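Uncharacterized conserved protein (Staphylococcus epidermidis, PDB 3FRM) is of unknown function but probably belongs to the GNAT acetyltransferase superfamily, and binds a sodium ion in the crystal. Local coordinates at residues 22-27 with 54-59; 48-53 with 87-92; 70-75 with 93-98. All coordinates share one frame; numbering follows the deposited sequence.

Interaction 1: residues 22-27 with 54-59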
loop_
_atom_site.group_PDB
_atom_site.type_symbol
_atom_site.label_atom_id
_atom_site.label_comp_id
_atom_site.label_asym_id
_atom_site.label_seq_id
_atom_site.Cartn_x
_atom_site.Cartn_y
_atom_site.Cartn_z
ATOM N N ASP A 22 -30.428 9.577 -4.421
ATOM C CA ASP A 22 -31.261 9.107 -5.521
ATOM C C ASP A 22 -30.536 7.982 -6.249
ATOM O O ASP A 22 -29.582 7.456 -5.730
ATOM C CB ASP A 22 -31.630 10.245 -6.448
ATOM C CG ASP A 22 -30.435 10.856 -7.128
ATOM O OD1 ASP A 22 -30.472 12.079 -7.447
ATOM O OD2 ASP A 22 -29.448 10.141 -7.349
ATOM N N SER A 23 -30.959 7.598 -7.438
ATOM C CA SER A 23 -30.336 6.423 -8.030
ATOM C C SER A 23 -28.915 6.676 -8.517
ATOM O O SER A 23 -28.138 5.729 -8.647
ATOM C CB SER A 23 -31.154 5.856 -9.163
ATOM O OG SER A 23 -31.093 6.741 -10.260
ATOM N N ARG A 24 -28.547 7.921 -8.771
ATOM C CA ARG A 24 -27.172 8.110 -9.198
ATOM C C ARG A 24 -26.137 8.468 -8.131
ATOM O O ARG A 24 -24.958 8.135 -8.323
ATOM C CB ARG A 24 -27.022 9.033 -10.432
ATOM C CG ARG A 24 -27.970 10.141 -10.580
ATOM C CD ARG A 24 -27.591 10.977 -11.825
ATOM N NE ARG A 24 -27.516 12.386 -11.464
ATOM C CZ ARG A 24 -26.401 13.091 -11.191
ATOM N NH1 ARG A 24 -26.510 14.387 -10.871
ATOM N NH2 ARG A 24 -25.190 12.552 -11.288
ATOM N N LYS A 25 -26.564 9.121 -7.037
ATOM C CA LYS A 25 -25.641 9.698 -6.044
ATOM C C LYS A 25 -26.250 10.060 -4.678
ATOM O O LYS A 25 -27.411 10.400 -4.560
ATOM C CB LYS A 25 -25.042 10.975 -6.603
ATOM C CG LYS A 25 -26.120 11.913 -7.104
ATOM C CD LYS A 25 -26.043 13.225 -6.458
ATOM C CE LYS A 25 -26.957 14.283 -7.186
ATOM N NZ LYS A 25 -28.352 13.805 -7.409
ATOM N N ALA A 26 -25.426 9.999 -3.653
ATOM C CA ALA A 26 -25.766 10.454 -2.320
ATOM C C ALA A 26 -24.904 11.677 -2.117
ATOM O O ALA A 26 -23.737 11.649 -2.454
ATOM C CB ALA A 26 -25.402 9.352 -1.266
ATOM N N ILE A 27 -25.470 12.755 -1.611
ATOM C CA ILE A 27 -24.701 13.968 -1.274
ATOM C C ILE A 27 -24.594 14.157 0.255
ATOM O O ILE A 27 -25.601 14.132 0.927
ATOM C CB ILE A 27 -25.399 15.173 -1.820
ATOM C CG1 ILE A 27 -25.456 15.098 -3.359
ATOM C CG2 ILE A 27 -24.776 16.469 -1.264
ATOM C CD1 ILE A 27 -25.945 16.409 -3.979
ATOM N N LEU A 54 -19.413 17.542 -15.050
ATOM C CA LEU A 54 -19.182 19.014 -15.093
ATOM C C LEU A 54 -20.271 19.804 -14.388
ATOM O O LEU A 54 -20.013 20.790 -13.641
ATOM C CB LEU A 54 -19.095 19.494 -16.546
ATOM C CG LEU A 54 -17.706 19.667 -17.150
ATOM C CD1 LEU A 54 -16.615 18.896 -16.441
ATOM C CD2 LEU A 54 -17.722 19.339 -18.653
ATOM N N LYS A 55 -21.497 19.360 -14.662
ATOM C CA LYS A 55 -22.679 19.888 -14.023
ATOM C C LYS A 55 -22.639 19.619 -12.527
ATOM O O LYS A 55 -22.987 20.502 -11.764
ATOM C CB LYS A 55 -23.931 19.285 -14.663
ATOM C CG LYS A 55 -24.326 19.954 -15.984
ATOM C CD LYS A 55 -25.211 19.079 -16.823
ATOM C CE LYS A 55 -25.252 19.621 -18.243
ATOM N NZ LYS A 55 -25.565 18.539 -19.269
ATOM N N ASP A 56 -22.135 18.453 -12.118
ATOM C CA ASP A 56 -22.109 18.070 -10.708
ATOM C C ASP A 56 -21.017 18.860 -9.983
ATOM O O ASP A 56 -21.143 19.214 -8.799
ATOM C CB ASP A 56 -21.876 16.574 -10.556
ATOM C CG ASP A 56 -22.991 15.715 -11.183
ATOM O OD1 ASP A 56 -24.117 16.194 -11.406
ATOM O OD2 ASP A 56 -22.747 14.509 -11.417
ATOM N N ILE A 57 -19.952 19.178 -10.709
ATOM C CA ILE A 57 -18.948 20.099 -10.171
ATOM C C ILE A 57 -19.547 21.403 -9.767
ATOM O O ILE A 57 -19.174 21.965 -8.728
ATOM C CB ILE A 57 -17.825 20.362 -11.163
ATOM C CG1 ILE A 57 -16.759 19.299 -10.949
ATOM C CG2 ILE A 57 -17.165 21.726 -10.930
ATOM C CD1 ILE A 57 -16.052 18.929 -12.210
ATOM N N GLU A 58 -20.474 21.891 -10.584
ATOM C CA GLU A 58 -21.008 23.250 -10.388
ATOM C C GLU A 58 -21.928 23.316 -9.174
ATOM O O GLU A 58 -21.726 24.118 -8.322
ATOM C CB GLU A 58 -21.707 23.751 -11.646
ATOM C CG GLU A 58 -20.765 24.084 -12.792
ATOM C CD GLU A 58 -19.627 25.020 -12.350
ATOM O OE1 GLU A 58 -19.891 26.137 -11.819
ATOM O OE2 GLU A 58 -18.449 24.627 -12.535
ATOM N N VAL A 59 -22.904 22.424 -9.114
ATOM C CA VAL A 59 -23.665 22.121 -7.908
ATOM C C VAL A 59 -22.813 22.028 -6.677
ATOM O O VAL A 59 -23.061 22.769 -5.748
ATOM C CB VAL A 59 -24.527 20.804 -8.012
ATOM C CG1 VAL A 59 -25.491 20.743 -6.828
ATOM C CG2 VAL A 59 -25.326 20.825 -9.262
#
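The guanidinium of Arg24 and the carboxylate of Asp56 have nearly parallel planes, 15° apart, but are stepped: Asp56 OD1 lies at the guanidinium edge, near its plane, while CG of Lys25 sits 4.2 Å above the Arg24 guanidinium plane, over the centre of one face. Arg24 grips Asp56 end-on with both terminal nitrogens: NH1 donates to OD1 at 3.0 Å and NH2 to OD2 at 3.1 Å. Each carboxylate oxygen is approached on its syn side but from outside the carboxylate plane, and the N-H...O angles of 147° and 158° make these bonds somewhat bent. The two side chains reach out from opposite directions, and a bend at chi3 turns the arginine's end towards the helix. The pair ties the turn of the beta hairpin formed by strands 17-21 and 25-29 to helix 50-66, which packs on the sheet here. That turn has its own internal bracing. Asp22 OD2 forms an Asx turn with the backbone N of Arg24, 2.8 Å away, and also accepts from Lys25 N at 3.1 Å, the two donors coming from opposite faces of the carboxylate plane; its OD1 makes a salt bridge with Lys25 NZ at 2.7 Å. On the helix side, Asp56 is buried, and its OD2 has a second hydrogen-bond partner in the hydroxyl of Tyr44 on strand 41-44, a strand that Arg24 also touches through the same tyrosine.

Interaction 2: residues 48-53 with 87-92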
loop_
_atom_site.group_PDB
_atom_site.type_symbol
_atom_site.label_atom_id
_atom_site.label_comp_id
_atom_site.label_asym_id
_atom_site.label_seq_id
_atom_site.Cartn_x
_atom_site.Cartn_y
_atom_site.Cartn_z
ATOM N N PRO A 48 -21.325 8.992 -13.774
ATOM C CA PRO A 48 -21.708 10.147 -14.559
ATOM C C PRO A 48 -20.989 10.125 -15.911
ATOM O O PRO A 48 -19.877 9.656 -15.975
ATOM C CB PRO A 48 -21.194 11.324 -13.710
ATOM C CG PRO A 48 -20.045 10.794 -12.950
ATOM C CD PRO A 48 -20.447 9.353 -12.647
ATOM N N THR A 49 -21.597 10.608 -16.986
ATOM C CA THR A 49 -20.795 10.972 -18.135
ATOM C C THR A 49 -19.977 12.204 -17.749
ATOM O O THR A 49 -20.246 12.900 -16.738
ATOM C CB THR A 49 -21.631 11.417 -19.309
ATOM O OG1 THR A 49 -22.084 12.762 -19.084
ATOM C CG2 THR A 49 -22.794 10.500 -19.515
HETATM N N MSE A 50 -18.983 12.473 -18.582
HETATM C CA MSE A 50 -18.138 13.623 -18.467
HETATM C C MSE A 50 -18.960 14.873 -18.315
HETATM O O MSE A 50 -18.667 15.655 -17.434
HETATM C CB MSE A 50 -17.225 13.707 -19.670
HETATM C CG MSE A 50 -15.880 14.323 -19.379
HETATM SE SE MSE A 50 -15.749 16.050 -20.250
HETATM C CE MSE A 50 -15.135 15.673 -22.069
ATOM N N ASN A 51 -20.003 15.039 -19.129
ATOM C CA ASN A 51 -20.877 16.242 -19.095
ATOM C C ASN A 51 -21.682 16.373 -17.822
ATOM O O ASN A 51 -21.806 17.451 -17.297
ATOM C CB ASN A 51 -21.868 16.219 -20.258
ATOM C CG ASN A 51 -21.190 16.304 -21.602
ATOM O OD1 ASN A 51 -20.244 17.069 -21.772
ATOM N ND2 ASN A 51 -21.693 15.538 -22.594
ATOM N N GLN A 52 -22.250 15.252 -17.371
ATOM C CA GLN A 52 -22.887 15.153 -16.077
ATOM C C GLN A 52 -21.925 15.614 -14.995
ATOM O O GLN A 52 -22.273 16.452 -14.174
ATOM C CB GLN A 52 -23.221 13.706 -15.760
ATOM C CG GLN A 52 -24.664 13.342 -15.713
ATOM C CD GLN A 52 -25.581 14.275 -14.919
ATOM O OE1 GLN A 52 -26.797 14.145 -15.017
ATOM N NE2 GLN A 52 -25.027 15.188 -14.139
ATOM N N TRP A 53 -20.717 15.055 -15.006
ATOM C CA TRP A 53 -19.717 15.373 -13.993
ATOM C C TRP A 53 -19.422 16.858 -13.904
ATOM O O TRP A 53 -19.224 17.375 -12.796
ATOM C CB TRP A 53 -18.402 14.540 -14.150
ATOM C CG TRP A 53 -17.418 14.799 -13.009
ATOM C CD1 TRP A 53 -17.610 14.493 -11.680
ATOM C CD2 TRP A 53 -16.137 15.457 -13.081
ATOM N NE1 TRP A 53 -16.527 14.907 -10.937
ATOM C CE2 TRP A 53 -15.611 15.491 -11.768
ATOM C CE3 TRP A 53 -15.375 15.983 -14.128
ATOM C CZ2 TRP A 53 -14.367 16.072 -11.459
ATOM C CZ3 TRP A 53 -14.132 16.542 -13.832
ATOM C CH2 TRP A 53 -13.633 16.576 -12.485
ATOM N N LEU A 87 -11.465 10.632 -16.957
ATOM C CA LEU A 87 -10.179 10.696 -16.275
ATOM C C LEU A 87 -9.457 11.920 -16.785
ATOM O O LEU A 87 -8.911 12.692 -15.999
ATOM C CB LEU A 87 -9.312 9.491 -16.557
ATOM C CG LEU A 87 -9.601 8.245 -15.697
ATOM C CD1 LEU A 87 -8.839 7.026 -16.284
ATOM C CD2 LEU A 87 -9.277 8.474 -14.209
ATOM N N GLU A 88 -9.465 12.079 -18.099
ATOM C CA GLU A 88 -8.724 13.121 -18.727
ATOM C C GLU A 88 -9.195 14.473 -18.225
ATOM O O GLU A 88 -8.379 15.328 -17.879
ATOM C CB GLU A 88 -8.868 13.022 -20.236
ATOM C CG GLU A 88 -7.775 13.775 -20.901
ATOM C CD GLU A 88 -8.198 14.316 -22.256
ATOM O OE1 GLU A 88 -7.388 15.007 -22.939
ATOM O OE2 GLU A 88 -9.353 14.024 -22.655
ATOM N N LYS A 89 -10.494 14.655 -18.110
ATOM C CA LYS A 89 -11.000 15.879 -17.547
ATOM C C LYS A 89 -10.564 16.091 -16.073
ATOM O O LYS A 89 -10.174 17.224 -15.667
ATOM C CB LYS A 89 -12.509 15.891 -17.626
ATOM C CG LYS A 89 -13.096 17.219 -17.193
ATOM C CD LYS A 89 -13.408 18.095 -18.382
ATOM C CE LYS A 89 -12.193 18.482 -19.132
ATOM N NZ LYS A 89 -12.631 18.859 -20.484
ATOM N N ILE A 90 -10.670 14.995 -15.304
ATOM C CA ILE A 90 -10.315 14.971 -13.911
ATOM C C ILE A 90 -8.904 15.456 -13.708
ATOM O O ILE A 90 -8.666 16.329 -12.859
ATOM C CB ILE A 90 -10.506 13.545 -13.267
ATOM C CG1 ILE A 90 -11.988 13.267 -13.011
ATOM C CG2 ILE A 90 -9.811 13.458 -11.925
ATOM C CD1 ILE A 90 -12.325 11.800 -12.872
ATOM N N ARG A 91 -7.958 14.892 -14.453
ATOM C CA ARG A 91 -6.585 15.397 -14.406
ATOM C C ARG A 91 -6.513 16.876 -14.785
ATOM O O ARG A 91 -5.913 17.629 -14.080
ATOM C CB ARG A 91 -5.621 14.569 -15.261
ATOM C CG ARG A 91 -4.883 13.520 -14.427
ATOM C CD ARG A 91 -4.766 12.178 -15.148
ATOM N NE ARG A 91 -4.695 12.411 -16.589
ATOM C CZ ARG A 91 -5.233 11.617 -17.512
ATOM N NH1 ARG A 91 -5.882 10.518 -17.126
ATOM N NH2 ARG A 91 -5.139 11.945 -18.808
ATOM N N GLU A 92 -7.181 17.294 -15.847
ATOM C CA GLU A 92 -7.095 18.720 -16.323
ATOM C C GLU A 92 -7.642 19.711 -15.324
ATOM O O GLU A 92 -7.232 20.868 -15.305
ATOM C CB GLU A 92 -7.827 18.872 -17.670
ATOM C CG GLU A 92 -7.941 20.268 -18.235
ATOM C CD GLU A 92 -9.036 20.395 -19.311
ATOM O OE1 GLU A 92 -9.642 21.488 -19.411
ATOM O OE2 GLU A 92 -9.310 19.411 -20.050
#
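Lys89 and Trp53 bury the most surface here, followed by Met50, and the contact is apolar although a lysine is at its centre. The aliphatic part of Lys89 does the touching: its CG, anti to the backbone N (chi1 -174°), meets the indole edge in the ring plane, 3.6 Å from Trp53 CZ3. One carbon further out, Lys89 CD lies 3.6 Å from Met50 SE, in a selenomethionine whose bent chain crosses the lysine at about a right angle. Further bends at chi2 and chi3 carry the ammonium away from the indole to a salt bridge, Lys89 NZ and Glu92 OE2 being 3.4 Å apart. Ile90 takes a face of the same ring: its CG1 stands 4.0 Å from the centroid of the six-membered ring of Trp53, only 21° off the ring normal, which is CH-pi geometry. The tryptophan is therefore met on an edge and a face by consecutive residues of one helix. Thr49 N-caps helix 50-66 through a nearly straight bond from Gln52 N to Thr49 OG1. Phe74 and Phe95 meet Trp53 edge-to-face, and Ile249 of strand 241-251 touches both Trp53 and Ile90, placing helices 50-66 and 84-92 together against the sheet.

Interaction 3: residues 70-75 with 93-98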
loop_
_atom_site.group_PDB
_atom_site.type_symbol
_atom_site.label_atom_id
_atom_site.label_comp_id
_atom_site.label_asym_id
_atom_site.label_seq_id
_atom_site.Cartn_x
_atom_site.Cartn_y
_atom_site.Cartn_z
ATOM N N TYR A 70 -14.144 24.558 1.063
ATOM C CA TYR A 70 -13.361 25.102 -0.060
ATOM C C TYR A 70 -12.753 24.044 -0.960
ATOM O O TYR A 70 -11.961 24.382 -1.851
ATOM C CB TYR A 70 -12.280 26.086 0.413
ATOM C CG TYR A 70 -12.849 27.193 1.281
ATOM C CD1 TYR A 70 -13.705 28.160 0.740
ATOM C CD2 TYR A 70 -12.526 27.265 2.646
ATOM C CE1 TYR A 70 -14.235 29.158 1.511
ATOM C CE2 TYR A 70 -13.035 28.260 3.440
ATOM C CZ TYR A 70 -13.890 29.203 2.863
ATOM O OH TYR A 70 -14.409 30.161 3.662
ATOM N N HIS A 71 -13.165 22.789 -0.777
ATOM C CA HIS A 71 -12.614 21.706 -1.540
ATOM C C HIS A 71 -13.707 21.104 -2.423
ATOM O O HIS A 71 -14.869 21.492 -2.339
ATOM C CB HIS A 71 -12.137 20.673 -0.552
ATOM C CG HIS A 71 -13.256 20.008 0.168
ATOM N ND1 HIS A 71 -13.850 20.567 1.282
ATOM C CD2 HIS A 71 -13.935 18.861 -0.105
ATOM C CE1 HIS A 71 -14.825 19.763 1.690
ATOM N NE2 HIS A 71 -14.898 18.719 0.871
ATOM N N LEU A 72 -13.346 20.081 -3.216
ATOM C CA LEU A 72 -14.294 19.359 -4.012
ATOM C C LEU A 72 -13.949 17.867 -3.928
ATOM O O LEU A 72 -12.776 17.509 -3.949
ATOM C CB LEU A 72 -14.214 19.804 -5.479
ATOM C CG LEU A 72 -14.572 21.183 -5.966
ATOM C CD1 LEU A 72 -14.701 21.122 -7.515
ATOM C CD2 LEU A 72 -15.882 21.621 -5.357
ATOM N N SER A 73 -14.953 16.995 -3.867
ATOM C CA SER A 73 -14.649 15.604 -3.814
ATOM C C SER A 73 -15.785 14.635 -4.216
ATOM O O SER A 73 -16.936 14.898 -3.964
ATOM C CB SER A 73 -14.081 15.286 -2.440
ATOM O OG SER A 73 -15.075 15.286 -1.477
ATOM N N PHE A 74 -15.415 13.510 -4.818
ATOM C CA PHE A 74 -16.347 12.535 -5.294
ATOM C C PHE A 74 -15.744 11.170 -5.130
ATOM O O PHE A 74 -14.528 11.006 -5.239
ATOM C CB PHE A 74 -16.625 12.762 -6.797
ATOM C CG PHE A 74 -17.025 14.212 -7.147
ATOM C CD1 PHE A 74 -18.350 14.555 -7.330
ATOM C CD2 PHE A 74 -16.068 15.214 -7.259
ATOM C CE1 PHE A 74 -18.722 15.894 -7.653
ATOM C CE2 PHE A 74 -16.440 16.551 -7.552
ATOM C CZ PHE A 74 -17.756 16.875 -7.763
ATOM N N SER A 75 -16.610 10.196 -4.841
ATOM C CA SER A 75 -16.321 8.778 -4.943
ATOM C C SER A 75 -17.114 8.277 -6.097
ATOM O O SER A 75 -18.225 8.745 -6.285
ATOM C CB SER A 75 -16.883 8.031 -3.766
ATOM O OG SER A 75 -16.233 8.483 -2.669
ATOM N N LEU A 93 -8.568 19.287 -14.480
ATOM C CA LEU A 93 -9.117 20.225 -13.508
ATOM C C LEU A 93 -8.329 20.210 -12.163
ATOM O O LEU A 93 -8.700 20.874 -11.182
ATOM C CB LEU A 93 -10.625 19.973 -13.345
ATOM C CG LEU A 93 -11.486 20.352 -14.578
ATOM C CD1 LEU A 93 -12.909 20.047 -14.233
ATOM C CD2 LEU A 93 -11.358 21.863 -15.015
ATOM N N GLY A 94 -7.229 19.467 -12.140
ATOM C CA GLY A 94 -6.321 19.487 -11.036
ATOM C C GLY A 94 -6.817 18.712 -9.825
ATOM O O GLY A 94 -6.647 19.200 -8.682
ATOM N N PHE A 95 -7.455 17.551 -10.042
ATOM C CA PHE A 95 -7.884 16.661 -8.936
ATOM C C PHE A 95 -6.800 15.660 -8.626
ATOM O O PHE A 95 -6.035 15.332 -9.500
ATOM C CB PHE A 95 -9.157 15.848 -9.306
ATOM C CG PHE A 95 -10.441 16.595 -9.112
ATOM C CD1 PHE A 95 -11.220 16.360 -7.991
ATOM C CD2 PHE A 95 -10.827 17.600 -10.018
ATOM C CE1 PHE A 95 -12.398 17.089 -7.768
ATOM C CE2 PHE A 95 -12.020 18.367 -9.821
ATOM C CZ PHE A 95 -12.816 18.102 -8.701
ATOM N N GLN A 96 -6.739 15.193 -7.382
ATOM C CA GLN A 96 -5.966 14.034 -7.008
ATOM C C GLN A 96 -6.857 12.791 -7.167
ATOM O O GLN A 96 -7.996 12.770 -6.678
ATOM C CB GLN A 96 -5.608 14.106 -5.539
ATOM C CG GLN A 96 -4.990 15.403 -4.987
ATOM C CD GLN A 96 -5.041 15.426 -3.414
ATOM O OE1 GLN A 96 -5.112 14.358 -2.757
ATOM N NE2 GLN A 96 -5.043 16.631 -2.824
ATOM N N ILE A 97 -6.327 11.737 -7.776
ATOM C CA ILE A 97 -7.078 10.497 -7.973
ATOM C C ILE A 97 -6.571 9.460 -7.018
ATOM O O ILE A 97 -5.374 9.304 -6.899
ATOM C CB ILE A 97 -6.894 9.991 -9.380
ATOM C CG1 ILE A 97 -7.305 11.099 -10.331
ATOM C CG2 ILE A 97 -7.756 8.758 -9.657
ATOM C CD1 ILE A 97 -7.273 10.702 -11.828
ATOM N N GLY A 98 -7.446 8.738 -6.324
ATOM C CA GLY A 98 -6.975 7.651 -5.517
ATOM C C GLY A 98 -7.972 6.509 -5.516
ATOM O O GLY A 98 -8.983 6.579 -6.191
#
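This is a buried apolar contact between side chains that bridges two strands which are not neighbours in the sheet: Leu72 and Phe74 of strand 72-75 meet Phe95, the residue leading into strand 96-105. The backbones stay well apart, with 8.5 Å between the CA atoms of Leu72 and Phe95, and no hydrogen bond crosses. Phe95 supplies most of the contact through the far end of its ring. Its CZ lies 3.8 Å from Leu72 CD1 and 3.9 Å from Leu72 CB, so the leucine touches with both the base and one branch tip of its side chain. The neighbouring CE1 of Phe95 is 4.1 Å from Phe74 CE2, near the plane of the Phe74 ring and at its edge, whereas Phe74 reaches the Phe95 ring obliquely. Phe74 has CG beside its backbone N (chi1 -52°), an orientation that lets its ring lean towards Phe95 although its CB does not head that way. Strand 72-75, helix 84-92 and strand 96-105 form a beta-alpha-beta crossover, in which the two strands are parallel and Phe95 sits where the chain returns from the helix to the sheet. Strand 241-251 runs between the two strands, antiparallel to both, and the contact passes over it on the side that carries Ile249, which touches both phenylalanines. As in any strand the side chains alternate, and Ser73 turns to the other face, where its OG hydrogen-bonds with Thr41 OG1. From helix 84-92, Ile90 packs on Phe95.

Overall arrangement
The three contacts lie on the same side of the chain's centre, and all their segments fall within the DUF5613 range. Interaction 3 is fully buried, whereas interactions 1 and 2 are partly buried. Helix 50-66 serves both of these: in interaction 1 it meets the strand hairpin at the sheet's edge through paired charges, and in interaction 2 it meets helix 84-92 through aromatic and aliphatic surfaces. Interaction 3 joins strand 72-75 to the start of strand 96-105 by hydrocarbon alone. Interactions 2 and 3 are contiguous, Trp53 CZ3 being 3.7 Å from Leu93 CD1, while Ile57 links interaction 1 to interaction 3 through Leu93 and Phe74.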